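Long-range contact in N-acylethanolamine-hydrolyzing acid amidase subunit beta (Caenorhabditis elegans, PDB 6DY3), which probably hydrolyses bioactive fatty acid amides such as N-palmitoylethanolamine to ethanolamine and free fatty acid, as the beta subunit of a heterodimer produced by autocatalytic cleavage: residues B[85-96]-B[113-124]. Numbering follows the deposited sequence.
Sequences YTKFKRPVSFFI and FSRTHLFSPSYI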
loop_
_atom_site.group_PDB
_atom_site.type_symbol
_atom_site.label_atom_id
_atom_site.label_comp_id
_atom_site.label_asym_id
_atom_site.label_seq_id
_atom_site.Cartn_x
_atom_site.Cartn_y
_atom_site.Cartn_z
ATOM N N TYR B 85 -8.610 5.010 -16.722
ATOM C CA TYR B 85 -8.246 4.052 -17.760
ATOM C C TYR B 85 -7.084 3.170 -17.316
ATOM O O TYR B 85 -7.136 1.942 -17.447
ATOM C CB TYR B 85 -7.899 4.793 -19.050
ATOM C CG TYR B 85 -7.366 3.906 -20.154
ATOM C CD1 TYR B 85 -8.206 3.043 -20.845
ATOM C CD2 TYR B 85 -6.024 3.944 -20.517
ATOM C CE1 TYR B 85 -7.727 2.235 -21.861
ATOM C CE2 TYR B 85 -5.534 3.140 -21.532
ATOM C CZ TYR B 85 -6.390 2.287 -22.202
ATOM O OH TYR B 85 -5.910 1.484 -23.214
ATOM N N THR B 86 -6.020 3.779 -16.788
ATOM C CA THR B 86 -4.859 2.994 -16.385
ATOM C C THR B 86 -5.153 2.160 -15.143
ATOM O O THR B 86 -4.620 1.054 -15.002
ATOM C CB THR B 86 -3.666 3.912 -16.127
ATOM O OG1 THR B 86 -3.950 4.756 -15.008
ATOM C CG2 THR B 86 -3.389 4.782 -17.340
ATOM N N LYS B 87 -6.002 2.656 -14.242
ATOM C CA LYS B 87 -6.358 1.874 -13.062
ATOM C C LYS B 87 -7.102 0.602 -13.447
ATOM O O LYS B 87 -6.919 -0.446 -12.815
ATOM C CB LYS B 87 -7.202 2.717 -12.109
ATOM C CG LYS B 87 -6.396 3.704 -11.272
ATOM C CD LYS B 87 -7.280 4.402 -10.258
ATOM C CE LYS B 87 -6.469 5.142 -9.214
ATOM N NZ LYS B 87 -5.735 6.297 -9.788
ATOM N N PHE B 88 -7.947 0.670 -14.479
ATOM C CA PHE B 88 -8.640 -0.519 -14.965
ATOM C C PHE B 88 -7.719 -1.391 -15.808
ATOM O O PHE B 88 -7.827 -2.620 -15.790
ATOM C CB PHE B 88 -9.871 -0.119 -15.783
ATOM C CG PHE B 88 -11.106 0.106 -14.961
ATOM C CD1 PHE B 88 -11.962 -0.947 -14.680
ATOM C CD2 PHE B 88 -11.420 1.373 -14.483
ATOM C CE1 PHE B 88 -13.110 -0.745 -13.923
ATOM C CE2 PHE B 88 -12.563 1.589 -13.725
ATOM C CZ PHE B 88 -13.413 0.529 -13.445
ATOM N N LYS B 89 -6.817 -0.767 -16.563
ATOM C CA LYS B 89 -5.966 -1.516 -17.477
ATOM C C LYS B 89 -4.976 -2.395 -16.720
ATOM O O LYS B 89 -4.641 -3.490 -17.186
ATOM C CB LYS B 89 -5.221 -0.541 -18.389
ATOM C CG LYS B 89 -4.679 -1.131 -19.675
ATOM C CD LYS B 89 -5.792 -1.431 -20.662
ATOM C CE LYS B 89 -5.242 -1.953 -21.983
ATOM N NZ LYS B 89 -6.332 -2.248 -22.954
ATOM N N ARG B 90 -4.511 -1.942 -15.556
ATOM C CA ARG B 90 -3.559 -2.706 -14.747
ATOM C C ARG B 90 -3.852 -2.443 -13.277
ATOM O O ARG B 90 -3.239 -1.566 -12.654
ATOM C CB ARG B 90 -2.119 -2.333 -15.089
ATOM C CG ARG B 90 -1.074 -3.189 -14.407
ATOM C CD ARG B 90 0.274 -3.063 -15.098
ATOM N NE ARG B 90 0.388 -3.997 -16.221
ATOM C CZ ARG B 90 0.308 -3.658 -17.507
ATOM N NH1 ARG B 90 0.117 -2.398 -17.875
ATOM N NH2 ARG B 90 0.422 -4.594 -18.439
ATOM N N PRO B 91 -4.790 -3.184 -12.686
ATOM C CA PRO B 91 -5.129 -2.969 -11.272
ATOM C C PRO B 91 -3.897 -2.960 -10.373
ATOM O O PRO B 91 -3.090 -3.892 -10.375
ATOM C CB PRO B 91 -6.063 -4.140 -10.959
ATOM C CG PRO B 91 -6.695 -4.457 -12.261
ATOM C CD PRO B 91 -5.627 -4.230 -13.293
ATOM N N VAL B 92 -3.761 -1.883 -9.596
ATOM C CA VAL B 92 -2.503 -1.600 -8.910
ATOM C C VAL B 92 -2.273 -2.573 -7.760
ATOM O O VAL B 92 -1.199 -3.173 -7.644
ATOM C CB VAL B 92 -2.489 -0.140 -8.427
ATOM C CG1 VAL B 92 -1.315 0.120 -7.498
ATOM C CG2 VAL B 92 -2.440 0.802 -9.626
ATOM N N SER B 93 -3.267 -2.738 -6.884
ATOM C CA SER B 93 -3.046 -3.543 -5.684
ATOM C C SER B 93 -2.745 -4.996 -6.029
ATOM O O SER B 93 -1.986 -5.661 -5.313
ATOM C CB SER B 93 -4.261 -3.471 -4.758
ATOM O OG SER B 93 -5.355 -4.193 -5.292
ATOM N N PHE B 94 -3.325 -5.507 -7.116
ATOM C CA PHE B 94 -3.085 -6.892 -7.498
ATOM C C PHE B 94 -1.781 -7.049 -8.262
ATOM O O PHE B 94 -1.164 -8.120 -8.218
ATOM C CB PHE B 94 -4.271 -7.409 -8.307
ATOM C CG PHE B 94 -5.557 -7.343 -7.552
ATOM C CD1 PHE B 94 -6.397 -6.260 -7.697
ATOM C CD2 PHE B 94 -5.897 -8.340 -6.645
ATOM C CE1 PHE B 94 -7.571 -6.179 -6.980
ATOM C CE2 PHE B 94 -7.077 -8.264 -5.923
ATOM C CZ PHE B 94 -7.913 -7.179 -6.094
ATOM N N PHE B 95 -1.333 -5.998 -8.941
ATOM C CA PHE B 95 -0.004 -6.035 -9.533
ATOM C C PHE B 95 1.056 -6.147 -8.447
ATOM O O PHE B 95 1.993 -6.944 -8.565
ATOM C CB PHE B 95 0.220 -4.786 -10.389
ATOM C CG PHE B 95 1.523 -4.787 -11.140
ATOM C CD1 PHE B 95 1.570 -5.227 -12.446
ATOM C CD2 PHE B 95 2.690 -4.350 -10.548
ATOM C CE1 PHE B 95 2.754 -5.234 -13.146
ATOM C CE2 PHE B 95 3.875 -4.358 -11.242
ATOM C CZ PHE B 95 3.910 -4.800 -12.543
ATOM N N ILE B 96 0.911 -5.363 -7.372
ATOM C CA ILE B 96 1.853 -5.425 -6.254
ATOM C C ILE B 96 1.862 -6.823 -5.647
ATOM O O ILE B 96 2.924 -7.403 -5.393
ATOM C CB ILE B 96 1.509 -4.362 -5.192
ATOM C CG1 ILE B 96 1.421 -2.956 -5.813
ATOM C CG2 ILE B 96 2.528 -4.393 -4.050
ATOM C CD1 ILE B 96 2.728 -2.432 -6.372
ATOM N N PHE B 113 8.608 -3.597 -11.104
ATOM C CA PHE B 113 7.947 -2.319 -10.876
ATOM C C PHE B 113 8.402 -1.240 -11.853
ATOM O O PHE B 113 7.745 -0.198 -11.941
ATOM C CB PHE B 113 8.201 -1.837 -9.438
ATOM C CG PHE B 113 7.547 -2.687 -8.371
ATOM C CD1 PHE B 113 6.242 -3.130 -8.507
ATOM C CD2 PHE B 113 8.245 -3.040 -7.227
ATOM C CE1 PHE B 113 5.648 -3.903 -7.530
ATOM C CE2 PHE B 113 7.653 -3.817 -6.247
ATOM C CZ PHE B 113 6.352 -4.245 -6.402
ATOM N N SER B 114 9.506 -1.452 -12.569
ATOM C CA SER B 114 10.062 -0.456 -13.480
ATOM C C SER B 114 9.714 -0.700 -14.943
ATOM O O SER B 114 10.149 0.075 -15.801
ATOM C CB SER B 114 11.584 -0.409 -13.334
ATOM O OG SER B 114 11.950 -0.179 -11.989
ATOM N N ARG B 115 8.963 -1.752 -15.259
ATOM C CA ARG B 115 8.678 -2.058 -16.654
ATOM C C ARG B 115 7.893 -0.926 -17.304
ATOM O O ARG B 115 7.006 -0.327 -16.691
ATOM C CB ARG B 115 7.898 -3.367 -16.764
ATOM C CG ARG B 115 8.743 -4.612 -16.575
ATOM C CD ARG B 115 7.995 -5.853 -17.055
ATOM N NE ARG B 115 6.803 -6.125 -16.246
ATOM C CZ ARG B 115 6.709 -7.084 -15.322
ATOM N NH1 ARG B 115 7.730 -7.903 -15.071
ATOM N NH2 ARG B 115 5.575 -7.235 -14.646
ATOM N N THR B 116 8.225 -0.637 -18.561
ATOM C CA THR B 116 7.536 0.400 -19.323
ATOM C C THR B 116 6.201 -0.159 -19.789
ATOM O O THR B 116 6.128 -0.890 -20.778
ATOM C CB THR B 116 8.373 0.859 -20.512
ATOM O OG1 THR B 116 9.613 1.404 -20.050
ATOM C CG2 THR B 116 7.625 1.924 -21.306
ATOM N N HIS B 117 5.141 0.175 -19.062
ATOM C CA HIS B 117 3.789 -0.189 -19.455
ATOM C C HIS B 117 2.831 0.715 -18.700
ATOM O O HIS B 117 3.217 1.390 -17.744
ATOM C CB HIS B 117 3.500 -1.671 -19.180
ATOM C CG HIS B 117 3.882 -2.122 -17.805
ATOM N ND1 HIS B 117 3.574 -1.405 -16.670
ATOM C CD2 HIS B 117 4.559 -3.216 -17.386
ATOM C CE1 HIS B 117 4.037 -2.041 -15.610
ATOM N NE2 HIS B 117 4.641 -3.142 -16.016
ATOM N N LEU B 118 1.580 0.736 -19.151
ATOM C CA LEU B 118 0.572 1.554 -18.487
ATOM C C LEU B 118 0.499 1.198 -17.009
ATOM O O LEU B 118 0.288 0.038 -16.643
ATOM C CB LEU B 118 -0.795 1.369 -19.150
ATOM C CG LEU B 118 -1.064 2.167 -20.429
ATOM C CD1 LEU B 118 -2.425 1.800 -20.982
ATOM C CD2 LEU B 118 -0.979 3.674 -20.200
ATOM N N PHE B 119 0.684 2.202 -16.158
ATOM C CA PHE B 119 0.571 2.007 -14.724
ATOM C C PHE B 119 0.127 3.315 -14.095
ATOM O O PHE B 119 0.572 4.392 -14.502
ATOM C CB PHE B 119 1.889 1.537 -14.111
ATOM C CG PHE B 119 1.727 0.892 -12.775
ATOM C CD1 PHE B 119 1.401 -0.452 -12.679
ATOM C CD2 PHE B 119 1.888 1.629 -11.611
ATOM C CE1 PHE B 119 1.242 -1.051 -11.442
ATOM C CE2 PHE B 119 1.731 1.039 -10.365
ATOM C CZ PHE B 119 1.408 -0.300 -10.277
ATOM N N SER B 120 -0.762 3.214 -13.119
ATOM C CA SER B 120 -1.310 4.403 -12.494
ATOM C C SER B 120 -0.179 5.208 -11.857
ATOM O O SER B 120 0.704 4.621 -11.211
ATOM C CB SER B 120 -2.348 4.012 -11.445
ATOM O OG SER B 120 -3.054 5.146 -10.970
ATOM N N PRO B 121 -0.144 6.530 -12.034
ATOM C CA PRO B 121 0.934 7.317 -11.422
ATOM C C PRO B 121 0.971 7.103 -9.917
ATOM O O PRO B 121 -0.060 7.110 -9.242
ATOM C CB PRO B 121 0.577 8.759 -11.793
ATOM C CG PRO B 121 -0.245 8.639 -13.018
ATOM C CD PRO B 121 -1.030 7.373 -12.852
ATOM N N SER B 122 2.171 6.893 -9.396
ATOM C CA SER B 122 2.331 6.523 -7.999
ATOM C C SER B 122 3.820 6.524 -7.681
ATOM O O SER B 122 4.666 6.683 -8.565
ATOM C CB SER B 122 1.704 5.156 -7.716
ATOM O OG SER B 122 2.218 4.184 -8.608
ATOM N N TYR B 123 4.125 6.347 -6.402
ATOM C CA TYR B 123 5.484 6.120 -5.938
ATOM C C TYR B 123 5.539 4.736 -5.319
ATOM O O TYR B 123 4.803 4.450 -4.369
ATOM C CB TYR B 123 5.908 7.165 -4.912
ATOM C CG TYR B 123 6.015 8.573 -5.446
ATOM C CD1 TYR B 123 7.036 8.930 -6.320
ATOM C CD2 TYR B 123 5.116 9.557 -5.048
ATOM C CE1 TYR B 123 7.145 10.221 -6.796
ATOM C CE2 TYR B 123 5.223 10.851 -5.518
ATOM C CZ TYR B 123 6.237 11.176 -6.390
ATOM O OH TYR B 123 6.342 12.465 -6.856
ATOM N N ILE B 124 6.419 3.891 -5.842
ATOM C CA ILE B 124 6.651 2.557 -5.304
ATOM C C ILE B 124 7.985 2.593 -4.574
ATOM O O ILE B 124 9.032 2.850 -5.184
ATOM C CB ILE B 124 6.643 1.488 -6.409
ATOM C CG1 ILE B 124 5.292 1.497 -7.130
ATOM C CG2 ILE B 124 6.927 0.117 -5.815
ATOM C CD1 ILE B 124 5.215 0.586 -8.331
HETATM O O HOH W 1 -2.487 0.847 -13.288
HETATM O O HOH W 2 -4.259 6.591 -12.537
HETATM O O HOH W 3 0.535 -1.877 -20.809
#
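T86 and S120 mark the closest backbone approach, CA atoms 5.5 Å apart, where the loop entering strand 122-127 passes the break between helices 76-89 and 92-102. R90, just past the first helix, makes a direct hydrogen bond: its NH1 donates to L118 O at 2.7 Å, nearly within the guanidinium plane and on a lone pair of the carbonyl. With CG anti to the backbone N (chi1 -173°) and a bend at chi3, the guanidinium lies flat on the H117 ring, planes 22° apart, while R115 O sits over the opposite face. Were R90 cut back to an alanine, L118 O would probably lose this donor and the H117 ring the cover of one face, leaving it less firmly held. F119 points its edge at the face of F95, F119 CE1 to F95 CD2 3.7 Å, and offers its own face to V92 CG2. Beyond, I96 CD1 reaches F113 CE1 at 3.5 Å. L118 CD1 packs on Y85 CE2 at the exposed end. The loop leads into the seven-stranded sheet of this Ntn-hydrolase fold. Apolar and ring contacts thus dominate, while R90 satisfies L118 O and one water, donating to T86 O and R90 O and accepting from S120 N, serves backbone groups at the helix break.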